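PDB 3PQA: lactaldehyde dehydrogenase from Methanocaldococcus jannaschii, which oxidises lactaldehyde to lactate with NAD, which it prefers to NADP, in the biosynthesis of coenzyme F420, and works as a homotetramer. Local coordinates for residues Ala43-Leu53 with Asn188-Leu196; Val245-Leu256 with Ile276-Ile287. All coordinates share one frame; numbering follows the deposited sequence. Where two conformers were deposited one is given.

Contact 1 of 2, residues Ala43-Leu53 with Asn188-Leu196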
# COMPACT_ATOMS: atom_id res chain seq x y z
N ALA B 43 10.38 -22.38 -25.76
CA ALA B 43 9.88 -21.32 -24.87
C ALA B 43 11.03 -20.55 -24.20
O ALA B 43 10.99 -19.31 -24.11
CB ALA B 43 8.93 -21.92 -23.81
N GLU B 44 12.06 -21.29 -23.77
CA GLU B 44 13.24 -20.72 -23.13
C GLU B 44 13.87 -19.63 -24.01
O GLU B 44 14.36 -18.61 -23.51
CB GLU B 44 14.27 -21.82 -22.82
CG GLU B 44 15.48 -21.37 -22.00
CD GLU B 44 16.60 -22.41 -21.96
OE1 GLU B 44 16.59 -23.33 -22.79
OE2 GLU B 44 17.49 -22.30 -21.09
N LYS B 45 13.86 -19.87 -25.33
CA LYS B 45 14.48 -18.97 -26.29
C LYS B 45 13.77 -17.62 -26.36
O LYS B 45 14.35 -16.65 -26.84
CB LYS B 45 14.53 -19.60 -27.69
CG LYS B 45 15.44 -20.82 -27.77
CD LYS B 45 15.41 -21.49 -29.14
CE LYS B 45 16.22 -22.79 -29.12
NZ LYS B 45 16.20 -23.46 -30.45
N TYR B 46 12.53 -17.56 -25.87
CA TYR B 46 11.77 -16.31 -25.94
C TYR B 46 11.64 -15.57 -24.62
O TYR B 46 10.88 -14.59 -24.53
CB TYR B 46 10.39 -16.57 -26.52
CG TYR B 46 10.45 -17.00 -27.96
CD1 TYR B 46 10.74 -16.09 -28.98
CD2 TYR B 46 10.24 -18.33 -28.31
CE1 TYR B 46 10.81 -16.50 -30.31
CE2 TYR B 46 10.29 -18.75 -29.62
CZ TYR B 46 10.57 -17.84 -30.61
OH TYR B 46 10.63 -18.29 -31.91
N LYS B 47 12.38 -16.01 -23.60
CA LYS B 47 12.35 -15.38 -22.27
C LYS B 47 12.77 -13.92 -22.31
O LYS B 47 12.16 -13.08 -21.65
CB LYS B 47 13.23 -16.15 -21.28
CG LYS B 47 12.65 -17.51 -20.87
CD LYS B 47 13.60 -18.28 -19.95
CE LYS B 47 13.55 -17.78 -18.50
NZ LYS B 47 14.55 -18.51 -17.64
N GLU B 48 13.81 -13.61 -23.08
CA GLU B 48 14.27 -12.23 -23.22
C GLU B 48 13.26 -11.33 -23.91
O GLU B 48 13.03 -10.20 -23.47
CB GLU B 48 15.64 -12.15 -23.90
CG GLU B 48 16.78 -12.44 -22.93
CD GLU B 48 16.78 -11.48 -21.73
OE1 GLU B 48 16.61 -11.95 -20.59
OE2 GLU B 48 16.94 -10.26 -21.94
N VAL B 49 12.64 -11.83 -24.98
CA VAL B 49 11.59 -11.10 -25.69
C VAL B 49 10.42 -10.73 -24.78
O VAL B 49 10.00 -9.56 -24.75
CB VAL B 49 11.09 -11.87 -26.96
CG1 VAL B 49 9.79 -11.26 -27.49
CG2 VAL B 49 12.14 -11.83 -28.03
N MET B 50 9.90 -11.71 -24.04
CA MET B 50 8.80 -11.46 -23.09
C MET B 50 9.21 -10.51 -21.95
O MET B 50 8.43 -9.62 -21.57
CB MET B 50 8.27 -12.76 -22.47
CG MET B 50 6.97 -13.31 -23.06
SD MET B 50 5.75 -12.16 -23.71
CE MET B 50 5.03 -11.54 -22.21
N LYS B 51 10.39 -10.73 -21.39
CA LYS B 51 10.89 -9.91 -20.27
C LYS B 51 10.98 -8.44 -20.66
O LYS B 51 10.80 -7.55 -19.82
CB LYS B 51 12.25 -10.43 -19.81
CG LYS B 51 12.90 -9.65 -18.68
CD LYS B 51 14.29 -10.19 -18.43
CE LYS B 51 14.94 -9.52 -17.25
NZ LYS B 51 16.33 -10.03 -17.12
N ASN B 52 11.25 -8.18 -21.92
CA ASN B 52 11.44 -6.80 -22.39
C ASN B 52 10.27 -6.20 -23.13
O ASN B 52 10.36 -5.08 -23.61
CB ASN B 52 12.70 -6.69 -23.24
CG ASN B 52 13.94 -6.90 -22.44
OD1 ASN B 52 14.27 -6.12 -21.56
ND2 ASN B 52 14.64 -7.95 -22.73
N LEU B 53 9.16 -6.92 -23.21
CA LEU B 53 7.98 -6.39 -23.86
C LEU B 53 7.49 -5.16 -23.09
O LEU B 53 7.32 -5.24 -21.87
CB LEU B 53 6.87 -7.44 -23.89
CG LEU B 53 6.00 -7.46 -25.13
CD1 LEU B 53 6.85 -7.82 -26.35
CD2 LEU B 53 4.87 -8.46 -24.96
N ASN B 188 2.96 -8.08 -33.11
CA ASN B 188 4.29 -8.52 -33.56
C ASN B 188 5.18 -9.18 -32.50
O ASN B 188 6.39 -8.95 -32.43
CB ASN B 188 5.02 -7.37 -34.26
CG ASN B 188 4.21 -6.81 -35.40
OD1 ASN B 188 3.64 -7.56 -36.20
ND2 ASN B 188 4.13 -5.48 -35.48
N VAL B 189 4.56 -10.05 -31.70
CA VAL B 189 5.28 -10.81 -30.71
C VAL B 189 5.34 -12.26 -31.20
O VAL B 189 4.34 -12.78 -31.69
CB VAL B 189 4.58 -10.72 -29.33
CG1 VAL B 189 5.30 -11.57 -28.28
CG2 VAL B 189 4.49 -9.26 -28.89
N PRO B 190 6.52 -12.90 -31.07
CA PRO B 190 6.65 -14.30 -31.48
C PRO B 190 5.62 -15.18 -30.78
O PRO B 190 5.33 -14.99 -29.59
CB PRO B 190 8.05 -14.68 -31.01
CG PRO B 190 8.81 -13.41 -30.98
CD PRO B 190 7.82 -12.31 -30.68
N LEU B 191 5.10 -16.15 -31.52
CA LEU B 191 4.09 -17.07 -30.99
C LEU B 191 4.63 -17.96 -29.89
O LEU B 191 3.88 -18.44 -29.04
CB LEU B 191 3.50 -17.93 -32.11
CG LEU B 191 2.81 -17.21 -33.27
CD1 LEU B 191 2.08 -18.24 -34.13
CD2 LEU B 191 1.86 -16.13 -32.76
N GLY B 192 5.95 -18.15 -29.90
CA GLY B 192 6.64 -19.00 -28.93
C GLY B 192 6.61 -18.56 -27.47
O GLY B 192 7.04 -19.30 -26.59
N VAL B 193 6.11 -17.35 -27.22
CA VAL B 193 5.97 -16.86 -25.84
C VAL B 193 4.84 -17.55 -25.06
O VAL B 193 4.86 -17.57 -23.82
CB VAL B 193 5.81 -15.31 -25.75
CG1 VAL B 193 6.94 -14.59 -26.48
CG2 VAL B 193 4.44 -14.87 -26.26
N TYR B 194 3.85 -18.10 -25.78
CA TYR B 194 2.77 -18.87 -25.17
C TYR B 194 2.60 -20.20 -25.90
O TYR B 194 2.48 -20.23 -27.13
CB TYR B 194 1.45 -18.10 -25.17
CG TYR B 194 0.30 -18.99 -24.75
CD1 TYR B 194 0.02 -19.22 -23.40
CD2 TYR B 194 -0.46 -19.67 -25.72
CE1 TYR B 194 -1.01 -20.08 -23.02
CE2 TYR B 194 -1.49 -20.53 -25.35
CZ TYR B 194 -1.76 -20.74 -24.01
OH TYR B 194 -2.78 -21.59 -23.65
N ASN B 195 2.58 -21.29 -25.13
CA ASN B 195 2.57 -22.63 -25.70
C ASN B 195 1.53 -23.53 -25.03
O ASN B 195 1.69 -23.91 -23.87
CB ASN B 195 3.95 -23.28 -25.58
CG ASN B 195 5.08 -22.38 -26.11
OD1 ASN B 195 5.45 -22.46 -27.28
ND2 ASN B 195 5.63 -21.51 -25.24
N LEU B 196 0.48 -23.89 -25.77
CA LEU B 196 -0.50 -24.85 -25.26
C LEU B 196 -0.02 -26.26 -25.57
O LEU B 196 0.22 -26.60 -26.74
CB LEU B 196 -1.88 -24.58 -25.86
CG LEU B 196 -3.05 -25.37 -25.25
CD1 LEU B 196 -3.51 -24.86 -23.87
CD2 LEU B 196 -4.22 -25.38 -26.23
O HOH W 1 7.73 -18.40 -32.21

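Contact 2 of 2, residues Val245-Leu256 with Ile276-Ile287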
# COMPACT_ATOMS: atom_id res chain seq x y z
N VAL B 245 -13.20 -30.15 1.54
CA VAL B 245 -14.57 -30.51 1.91
C VAL B 245 -15.09 -29.31 2.67
O VAL B 245 -14.91 -29.22 3.88
CB VAL B 245 -14.60 -31.73 2.84
CG1 VAL B 245 -16.04 -32.07 3.23
CG2 VAL B 245 -13.94 -32.92 2.15
N ASN B 246 -15.73 -28.37 1.96
CA ASN B 246 -15.93 -27.03 2.52
C ASN B 246 -17.15 -26.93 3.44
O ASN B 246 -18.27 -27.10 2.99
CB ASN B 246 -16.03 -26.02 1.38
CG ASN B 246 -14.84 -26.09 0.45
OD1 ASN B 246 -13.72 -25.80 0.84
ND2 ASN B 246 -15.08 -26.50 -0.77
N PRO B 247 -16.92 -26.67 4.74
CA PRO B 247 -18.05 -26.71 5.68
C PRO B 247 -18.85 -25.42 5.66
O PRO B 247 -18.28 -24.33 5.64
CB PRO B 247 -17.36 -26.88 7.04
CG PRO B 247 -16.06 -26.12 6.87
CD PRO B 247 -15.64 -26.42 5.43
N ASN B 248 -20.17 -25.58 5.65
CA ASN B 248 -21.09 -24.46 5.65
C ASN B 248 -21.96 -24.60 6.88
O ASN B 248 -22.64 -25.58 7.03
CB ASN B 248 -21.94 -24.48 4.37
CG ASN B 248 -21.15 -24.06 3.12
OD1 ASN B 248 -21.43 -23.01 2.54
ND2 ASN B 248 -20.18 -24.88 2.68
N ILE B 249 -21.96 -23.58 7.74
CA ILE B 249 -22.51 -23.66 9.09
C ILE B 249 -23.75 -22.81 9.18
O ILE B 249 -23.72 -21.65 8.80
CB ILE B 249 -21.46 -23.13 10.11
CG1 ILE B 249 -20.27 -24.08 10.15
CG2 ILE B 249 -22.11 -22.85 11.51
CD1 ILE B 249 -19.00 -23.49 10.75
N VAL B 250 -24.84 -23.37 9.70
CA VAL B 250 -26.09 -22.63 9.79
C VAL B 250 -26.44 -22.55 11.27
O VAL B 250 -26.82 -23.57 11.87
CB VAL B 250 -27.24 -23.32 9.02
CG1 VAL B 250 -28.57 -22.55 9.16
CG2 VAL B 250 -26.88 -23.49 7.54
N LEU B 251 -26.28 -21.37 11.86
CA LEU B 251 -26.62 -21.18 13.28
C LEU B 251 -28.13 -21.00 13.46
O LEU B 251 -28.84 -20.71 12.52
CB LEU B 251 -25.87 -19.98 13.88
CG LEU B 251 -24.34 -20.05 13.87
CD1 LEU B 251 -23.76 -18.96 14.75
CD2 LEU B 251 -23.86 -21.40 14.36
N LYS B 252 -28.61 -21.18 14.69
CA LYS B 252 -30.06 -21.16 14.94
C LYS B 252 -30.72 -19.81 14.67
O LYS B 252 -31.94 -19.75 14.53
CB LYS B 252 -30.37 -21.65 16.36
CG LYS B 252 -29.86 -20.73 17.47
CD LYS B 252 -30.14 -21.36 18.84
CE LYS B 252 -29.62 -20.47 19.96
NZ LYS B 252 -28.12 -20.45 20.00
N ASP B 253 -29.94 -18.74 14.62
CA ASP B 253 -30.50 -17.42 14.33
C ASP B 253 -30.42 -17.02 12.85
O ASP B 253 -30.74 -15.89 12.50
CB ASP B 253 -29.82 -16.35 15.20
CG ASP B 253 -28.42 -16.05 14.75
OD1 ASP B 253 -27.65 -17.00 14.46
OD2 ASP B 253 -28.08 -14.85 14.66
N ALA B 254 -29.99 -17.94 11.99
CA ALA B 254 -29.85 -17.67 10.55
C ALA B 254 -31.20 -17.37 9.89
O ALA B 254 -32.22 -17.92 10.30
CB ALA B 254 -29.18 -18.84 9.85
N ASP B 255 -31.19 -16.48 8.90
CA ASP B 255 -32.33 -16.32 8.00
C ASP B 255 -32.40 -17.58 7.12
O ASP B 255 -31.60 -17.73 6.21
CB ASP B 255 -32.14 -15.08 7.12
CG ASP B 255 -33.31 -14.85 6.17
OD1 ASP B 255 -33.86 -15.82 5.61
OD2 ASP B 255 -33.68 -13.67 5.96
N LEU B 256 -33.37 -18.45 7.39
CA LEU B 256 -33.40 -19.78 6.77
C LEU B 256 -33.69 -19.77 5.27
O LEU B 256 -33.08 -20.54 4.52
CB LEU B 256 -34.39 -20.70 7.50
CG LEU B 256 -33.93 -21.21 8.87
CD1 LEU B 256 -34.77 -22.42 9.27
CD2 LEU B 256 -32.45 -21.57 8.87
N ILE B 276 -14.61 -24.94 -4.35
CA ILE B 276 -15.28 -24.30 -3.20
C ILE B 276 -16.78 -24.67 -3.03
O ILE B 276 -17.50 -24.03 -2.25
CB ILE B 276 -15.09 -22.76 -3.20
CG1 ILE B 276 -15.44 -22.15 -4.56
CG2 ILE B 276 -13.65 -22.40 -2.79
CD1 ILE B 276 -15.33 -20.62 -4.59
N SER B 277 -17.21 -25.71 -3.75
CA SER B 277 -18.55 -26.29 -3.57
C SER B 277 -18.79 -26.71 -2.13
O SER B 277 -17.86 -27.04 -1.38
CB SER B 277 -18.72 -27.55 -4.45
OG SER B 277 -18.70 -27.22 -5.83
N VAL B 278 -20.05 -26.64 -1.72
CA VAL B 278 -20.45 -27.05 -0.39
C VAL B 278 -20.09 -28.53 -0.21
O VAL B 278 -20.52 -29.38 -1.00
CB VAL B 278 -21.98 -26.84 -0.20
CG1 VAL B 278 -22.50 -27.52 1.10
CG2 VAL B 278 -22.33 -25.34 -0.23
N GLY B 279 -19.31 -28.82 0.83
CA GLY B 279 -18.86 -30.18 1.16
C GLY B 279 -19.64 -30.80 2.30
O GLY B 279 -19.80 -32.03 2.37
N MET B 280 -20.08 -29.97 3.24
CA MET B 280 -20.95 -30.43 4.33
C MET B 280 -21.72 -29.25 4.87
O MET B 280 -21.26 -28.11 4.78
CB MET B 280 -20.14 -31.15 5.44
CG MET B 280 -19.16 -30.29 6.28
SD MET B 280 -18.19 -31.20 7.55
CE MET B 280 -16.52 -31.12 6.86
N ILE B 281 -22.92 -29.51 5.40
CA ILE B 281 -23.69 -28.45 6.06
C ILE B 281 -23.82 -28.88 7.51
O ILE B 281 -24.27 -30.01 7.78
CB ILE B 281 -25.11 -28.25 5.43
CG1 ILE B 281 -24.99 -27.86 3.95
CG2 ILE B 281 -25.94 -27.21 6.22
CD1 ILE B 281 -26.32 -27.75 3.21
N LEU B 282 -23.37 -28.01 8.42
CA LEU B 282 -23.60 -28.17 9.85
C LEU B 282 -24.76 -27.26 10.23
O LEU B 282 -24.74 -26.07 9.93
CB LEU B 282 -22.34 -27.84 10.65
CG LEU B 282 -21.03 -28.44 10.14
CD1 LEU B 282 -19.86 -28.03 11.03
CD2 LEU B 282 -21.14 -29.96 10.08
N VAL B 283 -25.78 -27.82 10.87
CA VAL B 283 -26.97 -27.06 11.21
C VAL B 283 -27.34 -27.27 12.67
O VAL B 283 -27.26 -28.38 13.19
CB VAL B 283 -28.17 -27.37 10.24
CG1 VAL B 283 -28.55 -28.86 10.28
CG2 VAL B 283 -29.36 -26.46 10.52
N ASP B 284 -27.71 -26.18 13.34
CA ASP B 284 -28.11 -26.28 14.74
C ASP B 284 -29.27 -27.25 14.91
O ASP B 284 -30.24 -27.19 14.14
CB ASP B 284 -28.51 -24.92 15.30
CG ASP B 284 -28.59 -24.92 16.81
OD1 ASP B 284 -27.57 -24.60 17.44
OD2 ASP B 284 -29.65 -25.29 17.37
N GLU B 285 -29.18 -28.12 15.92
CA GLU B 285 -30.22 -29.09 16.26
C GLU B 285 -31.61 -28.47 16.29
O GLU B 285 -32.58 -29.09 15.83
CB GLU B 285 -29.96 -29.73 17.63
CG GLU B 285 -28.86 -30.78 17.62
CD GLU B 285 -28.59 -31.38 18.99
OE1 GLU B 285 -29.35 -31.09 19.95
OE2 GLU B 285 -27.59 -32.12 19.12
N SER B 286 -31.68 -27.26 16.84
CA SER B 286 -32.95 -26.61 17.10
C SER B 286 -33.70 -26.26 15.80
O SER B 286 -34.93 -26.15 15.81
CB SER B 286 -32.77 -25.37 17.99
OG SER B 286 -32.47 -24.21 17.23
N ILE B 287 -32.97 -26.12 14.69
CA ILE B 287 -33.60 -25.72 13.43
C ILE B 287 -33.40 -26.73 12.30
O ILE B 287 -33.78 -26.46 11.15
CB ILE B 287 -33.12 -24.31 12.95
CG1 ILE B 287 -31.60 -24.27 12.82
CG2 ILE B 287 -33.65 -23.20 13.87
CD1 ILE B 287 -31.11 -23.24 11.81
O HOH W 2 -16.38 -29.53 -0.68
O HOH W 3 -26.60 -22.22 16.50

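Contact 1 of 2, residues Ala43-Leu53 with Asn188-Leu196
The ring of Tyr46 leans obliquely on Pro190 and Gly192, which lie on the same side of it. Tyr46 CE1 is 3.4 Å from Pro190 CB, and Tyr46 CD2 is 3.7 Å from Gly192 CA. Tyr46 CG is anti to its carbonyl carbon (chi1 -66°), which carries the ring across to the 188-196 segment. Gly192 has no side chain, which lets the ring come close to its backbone. Val49 CG1 reaches toward the proline ring and is 3.9 Å from Pro190 CD. Met50 crosses Val193 at about a right angle. Its CG is 3.5 Å from Val193 CB, and the bent chain also lays SD against the valine. At the far end Leu53 CD1 is 3.8 Å from Val189 CG2.

The contact is apolar and belongs to the Rossmann-type domain of an aldehyde dehydrogenase. Residues 188-193 lie in the link from helix 171-186 to strand 194-196, at the edge of the parallel part of the sheet. One water bridges the two sides: it accepts from Gly192 N and makes a weak bond with Tyr46 OH.

Near Ala43, Asn195 ND2 donates to Gly192 O at 2.9 Å, from above the carbonyl plane. It also bonds to Ile161 O of the neighbouring strand. Behind the contact, Val193 packs on Leu184 of helix 171-186, and Leu53 and Val189 rest on Ile61 of helix 55-71.

Contact 2 of 2, residues Val245-Leu256 with Ile276-Ile287
Asn248 lays its amide over Val278, the two side chains crossing at a slant, with Asn248 ND2 3.6 Å from Val278 CG2. The polar end is held from outside: Asn248 OD1 accepts from Ser425 N. On the same face Val250 and Ile281 lie side by side, pointing the same way. The other face carries Pro247 against Met280 and Ile249 against Leu282.

Strands 246-250 and 278-284 run parallel, with Val250 N donating to Leu282 O at 2.7 Å and Asp284 N to Val250 O at 3.1 Å. At the start, Asn246 ND2 gives a nearly straight bond of 2.9 Å to Ser277 O, which lies in its amide plane (N-H...O 173°). The same ND2 also bonds to the backbone O of Cys275, probably the catalytic cysteine. This ties the strand end to the active-site loop.

Past the strands, Ile287 CD1 touches both Val250 CG1 (3.7 Å) and Leu256 CD2 (3.6 Å), which lie on the same side of it. Asp284 forms an Asx turn: its OD2 accepts from Ser286 N. A water joins Asp284 OD1 to Lys252 N.

The pair forms a beta-alpha-beta crossover with helix 256-268, whose Leu263 covers Asn248, Val250 and Val278. Helix 384-388 packs on the face of Pro247, Ile249 and Leu282. Strand 396-400 continues the sheet beside 246-250, and strand 373-379 beside 278-284.

In the fold
Contact 1 is partly buried and lies towards the outside of the chain, whereas contact 2 is a buried core contact. They share no helix or strand. Their centres are about 48 Å apart, on opposite sides of the chain's centre, and their nearest atoms are about 22 Å apart. Contact 1 packs a short helix and turn against the approach to a strand of one sheet, by side chains and a water. Contact 2 joins two neighbouring strands of the other sheet, by parallel-strand backbone bonds, with mostly apolar side chains on both faces. Contact 2 reaches the active-site region at Ile276, while contact 1 lies away from the annotated sites.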